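Local coordinates for protein deoxyhypusine hydroxylase (Homo sapiens, PDB 4D50) that hydroxylates the deoxyhypusine side chain of translation initiation factor eIF5A at a peroxide-forming diiron centre, completing the synthesis of hypusine, at residues M242-C247 / Q264-D269; A28-L33 / C278-D283; Q229-L234 / L260-A265; R182-L187 / G215-Q220; A169-S174 / L203-A208. One frame throughout, in Å; residues are numbered along the deposited sequence. Where two conformers were deposited one is given.

Contact 1 (M242-C247 / Q264-D269); sequences MVRHEC and QAHADD. With FE (Fe (III) ion), chain D; PER (peroxide ion), chain E.
Arg244 and His266 mark the nearest approach of the two backbones, and even here the CA atoms of Arg244 and His266 stay 10.2 Å apart, one within a helix and the other opening the type I turn His266-Asp269. The gap is spanned largely by the long side chain of Arg244. It starts with CG anti to the carbonyl carbon and bends at chi3, so that its guanidinium meets the carboxylate of Asp269 arriving from the opposite direction. The salt bridge is end-on: NH1 of Arg244 donates to OD2 of Asp269 (3.0 Å) and NH2 of Arg244 to OD1 of Asp269 (2.9 Å), the latter bond nearly straight at 172°. The two flat groups are not coplanar but turned 57° apart; OD1 lies in the guanidinium plane, whereas NH2 stands above the carboxylate plane. Leu234 O also accepts from NH2, and Glu271 N donates to OD2, which helps fix both partners. The next two residues of the helix belong to the active site: His245 NE2 and Glu246 OE1 bind iron at 2.2 and 2.1 Å, while His61 supplies a further protein ligand and peroxide O2 meets the His245 ring at its edge. Met242 apart, both segments fall in HEAT-like repeat 5; helix 208-221 packs against Met242, Val243 and Glu246, while helix 272-289 touches His245 and the turn.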
# COMPACT_ATOMS: atom_id res chain seq x y z
N MET A 242 7.45 7.96 5.07
CA MET A 242 6.53 7.10 4.32
C MET A 242 7.28 6.27 3.27
O MET A 242 6.95 5.11 3.04
CB MET A 242 5.46 7.99 3.65
CG MET A 242 4.51 7.28 2.73
SD MET A 242 3.32 8.42 2.01
CE MET A 242 4.40 9.04 0.73
N VAL A 243 8.29 6.86 2.63
CA VAL A 243 9.14 6.14 1.66
C VAL A 243 10.06 5.13 2.39
O VAL A 243 10.20 3.94 1.97
CB VAL A 243 10.08 7.08 0.88
CG1 VAL A 243 10.98 6.30 -0.03
CG2 VAL A 243 9.22 8.12 0.06
N ARG A 244 10.64 5.58 3.48
CA ARG A 244 11.51 4.67 4.20
C ARG A 244 10.74 3.47 4.76
O ARG A 244 11.20 2.33 4.68
CB ARG A 244 12.27 5.37 5.30
CG ARG A 244 13.17 6.55 4.86
CD ARG A 244 13.69 7.32 6.08
NE ARG A 244 14.55 6.40 6.80
CZ ARG A 244 14.72 6.37 8.12
NH1 ARG A 244 14.05 7.17 8.93
NH2 ARG A 244 15.46 5.41 8.57
N HIS A 245 9.55 3.72 5.27
CA HIS A 245 8.65 2.59 5.69
C HIS A 245 8.33 1.60 4.56
O HIS A 245 8.38 0.37 4.77
CB HIS A 245 7.36 3.10 6.33
CG HIS A 245 6.14 2.50 5.75
ND1 HIS A 245 5.72 1.23 6.10
CD2 HIS A 245 5.21 3.00 4.91
CE1 HIS A 245 4.63 0.94 5.42
NE2 HIS A 245 4.25 2.02 4.76
N GLU A 246 8.05 2.10 3.34
CA GLU A 246 7.70 1.23 2.27
C GLU A 246 8.89 0.37 1.84
O GLU A 246 8.71 -0.82 1.54
CB GLU A 246 7.13 2.08 1.09
CG GLU A 246 6.05 1.38 0.32
CD GLU A 246 4.84 1.06 1.15
OE1 GLU A 246 4.23 1.95 1.73
OE2 GLU A 246 4.53 -0.15 1.22
N CYS A 247 10.06 0.97 1.88
CA CYS A 247 11.35 0.31 1.60
C CYS A 247 11.63 -0.78 2.64
O CYS A 247 11.99 -1.88 2.30
CB CYS A 247 12.47 1.32 1.47
SG CYS A 247 12.36 2.25 -0.07
N GLN A 264 17.13 -4.87 11.02
CA GLN A 264 17.55 -4.85 12.45
C GLN A 264 18.28 -3.55 12.69
O GLN A 264 18.18 -2.98 13.76
CB GLN A 264 18.46 -6.04 12.77
CG GLN A 264 19.11 -6.08 14.16
CD GLN A 264 18.08 -6.08 15.24
OE1 GLN A 264 18.33 -5.59 16.36
NE2 GLN A 264 16.92 -6.63 14.95
N ALA A 265 19.07 -3.11 11.72
CA ALA A 265 19.82 -1.87 11.87
C ALA A 265 18.92 -0.70 12.19
O ALA A 265 19.34 0.26 12.82
CB ALA A 265 20.66 -1.56 10.62
N HIS A 266 17.67 -0.73 11.72
CA HIS A 266 16.78 0.43 11.86
C HIS A 266 15.67 0.16 12.88
O HIS A 266 14.76 0.96 13.04
CB HIS A 266 16.24 0.84 10.45
CG HIS A 266 17.31 1.35 9.56
ND1 HIS A 266 17.77 2.65 9.60
CD2 HIS A 266 18.17 0.69 8.73
CE1 HIS A 266 18.84 2.77 8.85
NE2 HIS A 266 19.07 1.63 8.26
N ALA A 267 15.74 -0.94 13.61
CA ALA A 267 14.63 -1.28 14.54
C ALA A 267 14.47 -0.29 15.70
O ALA A 267 13.39 -0.26 16.32
CB ALA A 267 14.81 -2.69 15.06
N ASP A 268 15.49 0.56 15.97
CA ASP A 268 15.38 1.64 16.95
C ASP A 268 15.35 3.05 16.33
O ASP A 268 15.59 4.08 16.98
CB ASP A 268 16.52 1.55 17.99
CG ASP A 268 16.15 0.81 19.25
OD1 ASP A 268 14.97 0.42 19.42
OD2 ASP A 268 17.07 0.66 20.10
N ASP A 269 14.95 3.13 15.05
CA ASP A 269 14.89 4.40 14.33
C ASP A 269 14.00 5.38 15.07
O ASP A 269 13.02 5.02 15.66
CB ASP A 269 14.29 4.20 12.90
CG ASP A 269 14.61 5.32 11.98
OD1 ASP A 269 15.78 5.39 11.50
OD2 ASP A 269 13.73 6.19 11.75
FE FE D . 2.72 2.16 3.18
O1 PER E . 1.68 4.66 2.57
O2 PER E . 3.06 4.32 3.18
O HOH W 1 2.54 0.02 3.05
O HOH W 2 1.32 2.13 1.25

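Contact 2 (A28-L33 / C278-D283); sequences ARFRAL and CEVALD. With GAI (guanidine), chain F.
Phe30 receives Val280 over one face of its ring, and this small apolar meeting joins two helices far apart in the chain of a HEAT-repeat protein: helix 26-39 near the N-terminus and helix 272-289 near the C-terminus. The CA atoms of Phe30 and Val280 are 8.1 Å apart, close enough for a methyl group and a ring to fill the gap. The CG2 branch of Val280 does the touching, 4.2 Å from CD1 of Phe30, displaced toward the rim instead of sitting over the ring centre. Val280 places CG1 anti to the backbone N (chi1 172°), which leaves CG2 as the branch directed at the phenyl group. One residue on, Arg31 reaches across toward helix 272-289, and the edge of its guanidinium faces Asp283 O; at 4.4 Å from NH2 of Arg31 to O of Asp283 this is proximity without a hydrogen bond. Met284, further along helix 272-289, touches both Phe30 and Arg31. The same segment also lines a bound guanidine, with Glu286 completing the pocket. CB of Leu282 lies 3.4 Å from the guanidine carbon, Glu279 O accepts a weak bond, and OD1 of Asp283 is held by two nitrogens at once, N1 of the guanidine at 2.7 Å and N3 of the guanidine, in a weak bond, at 2.8 Å.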
# COMPACT_ATOMS: atom_id res chain seq x y z
N ALA A 28 0.58 -9.30 15.75
CA ALA A 28 -0.68 -10.01 16.00
C ALA A 28 -1.89 -9.26 15.49
O ALA A 28 -2.82 -9.83 14.95
CB ALA A 28 -0.85 -10.28 17.48
N ARG A 29 -1.85 -7.95 15.63
CA ARG A 29 -2.90 -7.14 15.09
C ARG A 29 -2.77 -7.07 13.58
O ARG A 29 -3.79 -7.03 12.90
CB ARG A 29 -2.84 -5.77 15.72
CG ARG A 29 -2.90 -5.77 17.29
CD ARG A 29 -2.70 -4.37 17.83
NE ARG A 29 -3.85 -3.54 17.63
CZ ARG A 29 -3.95 -2.25 17.84
NH1 ARG A 29 -2.92 -1.56 18.33
NH2 ARG A 29 -5.08 -1.61 17.63
N PHE A 30 -1.56 -7.14 13.00
CA PHE A 30 -1.45 -7.22 11.51
C PHE A 30 -2.00 -8.48 10.97
O PHE A 30 -2.71 -8.51 9.96
CB PHE A 30 0.01 -7.04 11.03
CG PHE A 30 0.35 -5.62 10.77
CD1 PHE A 30 0.42 -4.73 11.82
CD2 PHE A 30 0.58 -5.17 9.48
CE1 PHE A 30 0.73 -3.41 11.60
CE2 PHE A 30 0.85 -3.85 9.26
CZ PHE A 30 0.93 -2.96 10.32
N ARG A 31 -1.71 -9.56 11.67
CA ARG A 31 -2.21 -10.86 11.30
C ARG A 31 -3.69 -10.86 11.33
O ARG A 31 -4.31 -11.38 10.40
CB ARG A 31 -1.72 -11.95 12.27
CG ARG A 31 -0.36 -12.43 11.94
CD ARG A 31 0.17 -13.38 13.02
NE ARG A 31 1.62 -13.38 12.94
CZ ARG A 31 2.30 -13.94 11.94
NH1 ARG A 31 1.67 -14.62 10.97
NH2 ARG A 31 3.62 -13.85 11.92
N ALA A 32 -4.28 -10.29 12.36
CA ALA A 32 -5.78 -10.19 12.45
C ALA A 32 -6.34 -9.40 11.28
O ALA A 32 -7.35 -9.75 10.65
CB ALA A 32 -6.17 -9.56 13.76
N LEU A 33 -5.73 -8.25 11.04
CA LEU A 33 -6.16 -7.39 9.96
C LEU A 33 -6.17 -8.08 8.61
O LEU A 33 -7.13 -8.00 7.89
CB LEU A 33 -5.27 -6.13 9.86
CG LEU A 33 -5.49 -5.24 8.63
CD1 LEU A 33 -6.92 -4.66 8.58
CD2 LEU A 33 -4.45 -4.12 8.60
N CYS A 278 9.95 -2.17 10.64
CA CYS A 278 11.05 -3.12 10.85
C CYS A 278 10.70 -4.27 11.83
O CYS A 278 11.01 -5.44 11.59
CB CYS A 278 12.33 -2.35 11.31
SG CYS A 278 13.04 -1.24 10.14
N GLU A 279 10.04 -3.91 12.93
CA GLU A 279 9.43 -4.85 13.88
C GLU A 279 8.53 -5.92 13.31
O GLU A 279 8.77 -7.11 13.50
CB GLU A 279 8.66 -4.07 14.95
CG GLU A 279 7.91 -4.99 15.96
CD GLU A 279 7.05 -4.25 16.97
OE1 GLU A 279 7.11 -3.01 17.07
OE2 GLU A 279 6.25 -4.90 17.68
N VAL A 280 7.52 -5.48 12.57
CA VAL A 280 6.60 -6.36 11.93
C VAL A 280 7.34 -7.27 10.93
O VAL A 280 7.08 -8.48 10.91
CB VAL A 280 5.44 -5.56 11.28
CG1 VAL A 280 4.55 -6.45 10.43
CG2 VAL A 280 4.62 -4.91 12.41
N ALA A 281 8.26 -6.71 10.13
CA ALA A 281 9.00 -7.49 9.12
C ALA A 281 9.84 -8.58 9.79
O ALA A 281 9.78 -9.77 9.37
CB ALA A 281 9.86 -6.59 8.23
N LEU A 282 10.55 -8.19 10.84
CA LEU A 282 11.37 -9.15 11.59
C LEU A 282 10.51 -10.18 12.27
O LEU A 282 10.86 -11.35 12.26
CB LEU A 282 12.29 -8.44 12.56
CG LEU A 282 13.39 -7.58 11.89
CD1 LEU A 282 14.03 -6.61 12.85
CD2 LEU A 282 14.47 -8.39 11.14
N ASP A 283 9.39 -9.77 12.89
CA ASP A 283 8.48 -10.69 13.53
C ASP A 283 7.90 -11.69 12.57
O ASP A 283 7.74 -12.83 12.93
CB ASP A 283 7.33 -10.00 14.30
CG ASP A 283 7.80 -9.30 15.59
OD1 ASP A 283 8.94 -9.41 16.03
OD2 ASP A 283 7.00 -8.52 16.12
C GAI F . 11.89 -8.73 15.88
N1 GAI F . 11.53 -9.93 15.67
N2 GAI F . 13.14 -8.51 16.19
N3 GAI F . 11.07 -7.68 15.78

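Contact 3 (Q229-L234 / L260-A265); sequences QLAAAL and LAALQA
Ala231 and Ala262 bring two nearly parallel helices together: the axes of segments 229-234 and 260-265 pass 10.3 Å apart, inclined by only 3°. The contact is carried by van der Waals packing, and no hydrogen bond crosses it. Its first element is methyl against methyl: CB of Ala231 lies 4.0 Å from CB of Ala262. The CB of Ala262 points toward the opposite helix, and the small size of both residues lets the CA atoms of Ala231 and Ala262 come within 6.2 Å. The second element is leucine against leucine. Leu234 extends toward the other helix with CG anti to the backbone N (chi1 176°), and its CD2 branch reaches CD2 of Leu263 at 4.4 Å. Leu263 starts out in the other direction, its CB pointing away, and returns to the contact through its end; the two CD2 methyl groups meet beside the alanine pair. A third element sets a methyl against a peptide carbonyl, CD2 of Leu234 standing 4.0 Å from O of Ala262, a plain packing distance, so the same methyl group meets the backbone of Ala262 and the side chain of Leu263. The arrangement is characteristic of a HEAT-like solenoid, in which equivalent helices of successive repeats run side by side: helix 227-235 is in repeat 4 and helix 257-265 in repeat 5. Leu230 and Ala233 pack on helix 241-254, while Leu234 and Leu263 touch Val274 and Ala281 of helix 272-289.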
# COMPACT_ATOMS: atom_id res chain seq x y z
N GLN A 229 19.57 -0.93 -3.15
CA GLN A 229 18.92 0.35 -3.26
C GLN A 229 17.82 0.52 -2.25
O GLN A 229 17.64 1.61 -1.72
CB GLN A 229 18.46 0.54 -4.70
CG GLN A 229 19.67 0.85 -5.62
CD GLN A 229 20.02 2.33 -5.56
OE1 GLN A 229 19.17 3.19 -5.78
NE2 GLN A 229 21.28 2.63 -5.27
N LEU A 230 17.07 -0.54 -1.97
CA LEU A 230 16.01 -0.50 -0.92
C LEU A 230 16.58 -0.28 0.45
O LEU A 230 16.10 0.57 1.21
CB LEU A 230 15.24 -1.77 -0.91
CG LEU A 230 14.24 -1.98 -2.09
CD1 LEU A 230 13.75 -3.42 -2.10
CD2 LEU A 230 13.08 -1.03 -1.99
N ALA A 231 17.67 -0.96 0.71
CA ALA A 231 18.41 -0.76 2.00
C ALA A 231 19.05 0.62 2.14
O ALA A 231 18.98 1.26 3.21
CB ALA A 231 19.42 -1.83 2.19
N ALA A 232 19.63 1.13 1.06
CA ALA A 232 20.16 2.53 1.03
C ALA A 232 19.07 3.57 1.27
O ALA A 232 19.28 4.56 1.92
CB ALA A 232 20.80 2.80 -0.29
N ALA A 233 17.93 3.42 0.61
CA ALA A 233 16.78 4.34 0.86
C ALA A 233 16.37 4.29 2.35
O ALA A 233 16.08 5.29 2.94
CB ALA A 233 15.61 4.07 -0.08
N LEU A 234 16.18 3.08 2.86
CA LEU A 234 15.85 2.85 4.30
C LEU A 234 16.86 3.58 5.20
O LEU A 234 16.46 4.27 6.14
CB LEU A 234 15.70 1.36 4.62
CG LEU A 234 15.45 1.09 6.12
CD1 LEU A 234 14.20 1.72 6.73
CD2 LEU A 234 15.40 -0.38 6.33
N LEU A 260 17.14 -8.68 6.18
CA LEU A 260 17.01 -8.86 7.63
C LEU A 260 18.04 -8.09 8.44
O LEU A 260 17.69 -7.49 9.44
CB LEU A 260 17.00 -10.39 8.00
CG LEU A 260 15.87 -11.22 7.35
CD1 LEU A 260 15.98 -12.77 7.49
CD2 LEU A 260 14.48 -10.80 7.78
N ALA A 261 19.31 -8.02 8.01
CA ALA A 261 20.30 -7.19 8.70
C ALA A 261 19.98 -5.70 8.61
O ALA A 261 20.14 -4.98 9.59
CB ALA A 261 21.71 -7.46 8.16
N ALA A 262 19.51 -5.23 7.45
CA ALA A 262 19.15 -3.79 7.31
C ALA A 262 17.97 -3.41 8.19
O ALA A 262 17.93 -2.33 8.76
CB ALA A 262 18.87 -3.43 5.84
N LEU A 263 16.97 -4.26 8.26
CA LEU A 263 15.82 -4.01 9.10
C LEU A 263 16.27 -3.96 10.60
O LEU A 263 15.79 -3.14 11.36
CB LEU A 263 14.79 -5.11 8.93
CG LEU A 263 14.17 -5.19 7.53
CD1 LEU A 263 13.49 -6.50 7.24
CD2 LEU A 263 13.22 -4.03 7.47
N GLN A 264 17.13 -4.87 11.02
CA GLN A 264 17.55 -4.85 12.45
C GLN A 264 18.28 -3.55 12.69
O GLN A 264 18.18 -2.98 13.76
CB GLN A 264 18.46 -6.04 12.77
CG GLN A 264 19.11 -6.08 14.16
CD GLN A 264 18.08 -6.08 15.24
OE1 GLN A 264 18.33 -5.59 16.36
NE2 GLN A 264 16.92 -6.63 14.95
N ALA A 265 19.07 -3.11 11.72
CA ALA A 265 19.82 -1.87 11.87
C ALA A 265 18.92 -0.70 12.19
O ALA A 265 19.34 0.26 12.82
CB ALA A 265 20.66 -1.56 10.62

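Contact 4 (R182-L187 / G215-Q220); sequences RAMFAL and GYVLGQ
Val217 is met by two side chains of the facing helix, its CG1 lying nearest Phe185 and its CG2 nearest Met184. Its chi1 of -57° sets CG1 anti to the carbonyl carbon and puts CG2 in the crowded position between the backbone N and the carbonyl carbon, a conformation less usual for valine within a helix, but one that spreads the fork across both partners. Met184 is extended through its first two torsions, with CG anti to the backbone N (chi1 -166°), and turns only at chi3. It passes Val217 at a slant, so that its CG lies 3.9 Å from CG2 of Val217 while its SD is 4.1 Å from both methyl carbons of that valine. The two helices belong to successive units of the HEAT-like solenoid, segment 182-187 lying in repeat 3 and segment 215-220 in repeat 4, and the valine thus packs at the junction of the two repeats. Phe185 leaves its helix on a different heading, CG anti to the carbonyl carbon, and its side chain crosses that of Val217 at about a right angle. The approach is tight: CE1 of Phe185 comes to 3.4 Å from CG1 of Val217, and the ring stands obliquely to the methyl group. Leu199 of helix 193-201 touches both Met184 and Val217, whereas Phe185 is also packed against Glu213 and the loop residues Asp153 and Pro154.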
# COMPACT_ATOMS: atom_id res chain seq x y z
N ARG A 182 1.65 3.97 -14.68
CA ARG A 182 1.35 2.85 -15.57
C ARG A 182 2.64 2.10 -16.02
O ARG A 182 2.67 0.89 -16.16
CB ARG A 182 0.57 3.40 -16.83
CG ARG A 182 -0.81 3.86 -16.50
CD ARG A 182 -1.74 3.89 -17.72
NE ARG A 182 -1.87 2.59 -18.35
CZ ARG A 182 -2.48 2.42 -19.53
NH1 ARG A 182 -2.97 3.48 -20.17
NH2 ARG A 182 -2.51 1.23 -20.07
N ALA A 183 3.70 2.87 -16.22
CA ALA A 183 4.99 2.35 -16.70
C ALA A 183 5.62 1.58 -15.52
O ALA A 183 6.18 0.54 -15.72
CB ALA A 183 5.87 3.49 -17.09
N MET A 184 5.35 2.04 -14.33
CA MET A 184 5.86 1.43 -13.08
C MET A 184 5.24 0.01 -12.93
O MET A 184 5.95 -0.97 -12.69
CB MET A 184 5.53 2.26 -11.83
CG MET A 184 6.31 1.85 -10.60
SD MET A 184 5.56 2.68 -9.14
CE MET A 184 5.90 4.38 -9.44
N PHE A 185 3.92 -0.11 -13.10
CA PHE A 185 3.28 -1.41 -12.99
C PHE A 185 3.63 -2.29 -14.13
O PHE A 185 3.78 -3.51 -13.93
CB PHE A 185 1.76 -1.29 -12.77
CG PHE A 185 1.46 -0.71 -11.45
CD1 PHE A 185 1.74 -1.44 -10.29
CD2 PHE A 185 0.99 0.58 -11.33
CE1 PHE A 185 1.57 -0.89 -9.04
CE2 PHE A 185 0.90 1.14 -10.06
CZ PHE A 185 1.24 0.41 -8.96
N ALA A 186 3.82 -1.73 -15.35
CA ALA A 186 4.33 -2.56 -16.46
C ALA A 186 5.73 -3.11 -16.23
O ALA A 186 6.01 -4.24 -16.59
CB ALA A 186 4.31 -1.79 -17.77
N LEU A 187 6.53 -2.37 -15.53
CA LEU A 187 7.95 -2.79 -15.19
C LEU A 187 7.90 -3.94 -14.24
O LEU A 187 8.58 -4.90 -14.42
CB LEU A 187 8.74 -1.62 -14.67
CG LEU A 187 9.29 -0.70 -15.76
CD1 LEU A 187 9.66 0.65 -15.19
CD2 LEU A 187 10.42 -1.33 -16.49
N GLY A 215 8.82 1.70 -4.03
CA GLY A 215 9.18 0.82 -2.87
C GLY A 215 8.19 -0.36 -2.80
O GLY A 215 8.55 -1.51 -2.68
N TYR A 216 6.89 -0.06 -2.86
CA TYR A 216 5.87 -1.09 -2.79
C TYR A 216 6.02 -2.10 -3.95
O TYR A 216 6.04 -3.32 -3.73
CB TYR A 216 4.48 -0.40 -2.79
CG TYR A 216 3.27 -1.29 -2.98
CD1 TYR A 216 2.74 -1.57 -4.26
CD2 TYR A 216 2.58 -1.84 -1.86
CE1 TYR A 216 1.60 -2.40 -4.43
CE2 TYR A 216 1.46 -2.63 -2.04
CZ TYR A 216 0.99 -2.93 -3.32
OH TYR A 216 -0.19 -3.70 -3.48
N VAL A 217 6.17 -1.61 -5.19
CA VAL A 217 6.25 -2.52 -6.31
C VAL A 217 7.56 -3.34 -6.30
O VAL A 217 7.50 -4.52 -6.64
CB VAL A 217 6.11 -1.90 -7.68
CG1 VAL A 217 4.78 -1.11 -7.82
CG2 VAL A 217 7.18 -0.95 -7.98
N LEU A 218 8.63 -2.77 -5.78
CA LEU A 218 9.88 -3.52 -5.57
C LEU A 218 9.65 -4.64 -4.53
O LEU A 218 10.19 -5.77 -4.70
CB LEU A 218 11.05 -2.58 -5.21
CG LEU A 218 11.63 -1.79 -6.37
CD1 LEU A 218 12.56 -0.69 -5.87
CD2 LEU A 218 12.18 -2.66 -7.47
N GLY A 219 8.87 -4.40 -3.48
CA GLY A 219 8.50 -5.40 -2.53
C GLY A 219 7.60 -6.46 -3.11
O GLY A 219 7.65 -7.67 -2.72
N GLN A 220 6.80 -6.11 -4.14
CA GLN A 220 5.94 -7.11 -4.79
C GLN A 220 6.74 -7.95 -5.72
O GLN A 220 6.58 -9.21 -5.68
CB GLN A 220 4.84 -6.40 -5.60
CG GLN A 220 3.77 -5.74 -4.81
CD GLN A 220 2.63 -5.31 -5.75
OE1 GLN A 220 2.82 -4.52 -6.68
NE2 GLN A 220 1.50 -5.90 -5.53

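Contact 5 (A169-S174 / L203-A208); sequences ALLDES and LHCGSA
Glu173 reaches Gly206 through two successive turns of its chain: chi1 of -59° sets CG anti to the carbonyl carbon, and chi2 of -82° bends the carboxylate toward the opposing loop. Cys205 holds SG between its backbone N and carbonyl carbon, which brings the sulfur up to Leu171. The polar link is the hydrogen bond from N of Gly206 to OE2 of Glu173, 2.8 Å long and almost straight at 173°, although the place of OE2 is less certain because it sits too close to a neighbouring atom in the model. OE1 of the same carboxylate forms a salt bridge with Arg180, so its two oxygens serve different partners. Gly206 adopts a positive phi, a conformation that glycine takes readily. Beside this bond lies an apolar touch, CD2 of Leu171 at 3.9 Å from SG of Cys205. The chain turns at Glu173 within an Asx turn: OD1 of Asp172 accepts from N of Ser174 at 3.1 Å and from OG of Ser174 at 2.7 Å, both donors coming from the same face of the carboxylate. On the other segment, Leu203-Cys205 close HEAT-like repeat 3, and Ser207 is the N-cap of helix 208-221, with its OG bonded to Phe210 N. The contact thus ties the end of helix 163-171 to the surface loop that links this repeat to helix 208-221; helix 177-190 runs alongside, with Arg180 touching Cys205 and also bonding to Leu170 O.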
# COMPACT_ATOMS: atom_id res chain seq x y z
N ALA A 169 9.80 6.24 -19.56
CA ALA A 169 8.52 6.80 -19.16
C ALA A 169 8.46 7.01 -17.66
O ALA A 169 8.09 8.06 -17.18
CB ALA A 169 7.40 5.90 -19.60
N LEU A 170 8.89 5.99 -16.93
CA LEU A 170 8.91 6.05 -15.43
C LEU A 170 9.67 7.24 -14.84
O LEU A 170 9.19 7.86 -13.87
CB LEU A 170 9.54 4.71 -14.90
CG LEU A 170 9.73 4.58 -13.39
CD1 LEU A 170 8.39 4.27 -12.78
CD2 LEU A 170 10.83 3.60 -12.95
N LEU A 171 10.86 7.51 -15.41
CA LEU A 171 11.81 8.53 -14.96
C LEU A 171 11.61 9.92 -15.59
O LEU A 171 12.35 10.83 -15.23
CB LEU A 171 13.22 8.08 -15.20
CG LEU A 171 13.58 6.68 -14.68
CD1 LEU A 171 15.02 6.37 -15.08
CD2 LEU A 171 13.44 6.59 -13.16
N ASP A 172 10.62 10.05 -16.47
CA ASP A 172 10.29 11.33 -17.10
C ASP A 172 9.46 12.25 -16.19
O ASP A 172 8.23 12.08 -15.99
CB ASP A 172 9.63 11.10 -18.46
CG ASP A 172 9.53 12.36 -19.30
OD1 ASP A 172 9.91 13.45 -18.79
OD2 ASP A 172 9.11 12.21 -20.49
N GLU A 173 10.09 13.26 -15.64
CA GLU A 173 9.37 14.16 -14.69
C GLU A 173 8.33 15.09 -15.38
O GLU A 173 7.48 15.67 -14.70
CB GLU A 173 10.37 15.01 -13.92
CG GLU A 173 11.40 14.24 -13.10
CD GLU A 173 10.95 13.75 -11.72
OE1 GLU A 173 9.84 14.06 -11.24
OE2 GLU A 173 11.80 13.10 -11.07
N SER A 174 8.36 15.20 -16.70
CA SER A 174 7.38 16.00 -17.42
C SER A 174 6.11 15.26 -17.78
O SER A 174 5.16 15.91 -18.16
CB SER A 174 7.98 16.51 -18.72
OG SER A 174 8.26 15.42 -19.59
N LEU A 203 13.69 5.52 -7.06
CA LEU A 203 13.87 5.91 -5.69
C LEU A 203 14.67 7.23 -5.57
O LEU A 203 14.76 7.77 -4.49
CB LEU A 203 14.57 4.83 -4.85
CG LEU A 203 13.75 3.57 -4.73
CD1 LEU A 203 14.60 2.43 -4.24
CD2 LEU A 203 12.58 3.85 -3.88
N HIS A 204 15.10 7.74 -6.69
CA HIS A 204 15.89 9.01 -6.76
C HIS A 204 15.11 10.13 -7.47
O HIS A 204 15.64 11.22 -7.71
CB HIS A 204 17.22 8.72 -7.43
CG HIS A 204 18.05 7.77 -6.64
ND1 HIS A 204 18.14 6.43 -6.92
CD2 HIS A 204 18.70 7.96 -5.48
CE1 HIS A 204 18.86 5.83 -5.99
NE2 HIS A 204 19.20 6.73 -5.09
N CYS A 205 13.84 9.96 -7.75
CA CYS A 205 13.12 11.02 -8.44
C CYS A 205 11.69 11.12 -7.98
O CYS A 205 11.30 10.51 -6.97
CB CYS A 205 13.27 10.90 -9.96
SG CYS A 205 12.51 9.45 -10.68
N GLY A 206 10.92 11.92 -8.69
CA GLY A 206 9.52 12.21 -8.33
C GLY A 206 9.23 12.68 -6.93
O GLY A 206 10.09 13.01 -6.16
N SER A 207 7.95 12.70 -6.62
CA SER A 207 7.46 13.07 -5.32
C SER A 207 7.66 11.91 -4.36
O SER A 207 7.95 10.79 -4.76
CB SER A 207 5.95 13.36 -5.46
OG SER A 207 5.21 12.19 -5.80
N ALA A 208 7.40 12.19 -3.08
CA ALA A 208 7.43 11.16 -2.06
C ALA A 208 6.39 10.06 -2.34
O ALA A 208 6.69 8.89 -2.23
CB ALA A 208 7.18 11.78 -0.67

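In the fold
Contacts 1 and 3 form the closest pair, their centres 7 Å apart: both use helix 257-265, and SG of Cys247 in contact 1 packs 3.7 Å from CB of Ala233 in contact 3. Contact 2 packs on this pair through Cys278 and Leu282. The side chain of Phe30 in contact 2 is about 9 Å from a bound iron. Contacts 4 and 5, with centres 13 Å apart, interlock along the chain and share packing of Met184 and Ala183 on Leu170 and Ala169. Contact 4 reaches the metal side as Tyr216 and Gly215 meet Glu246, an iron ligand of contact 1. Contacts 2 and 5 stand 31 Å apart between centres, on opposite sides of the chain's centre.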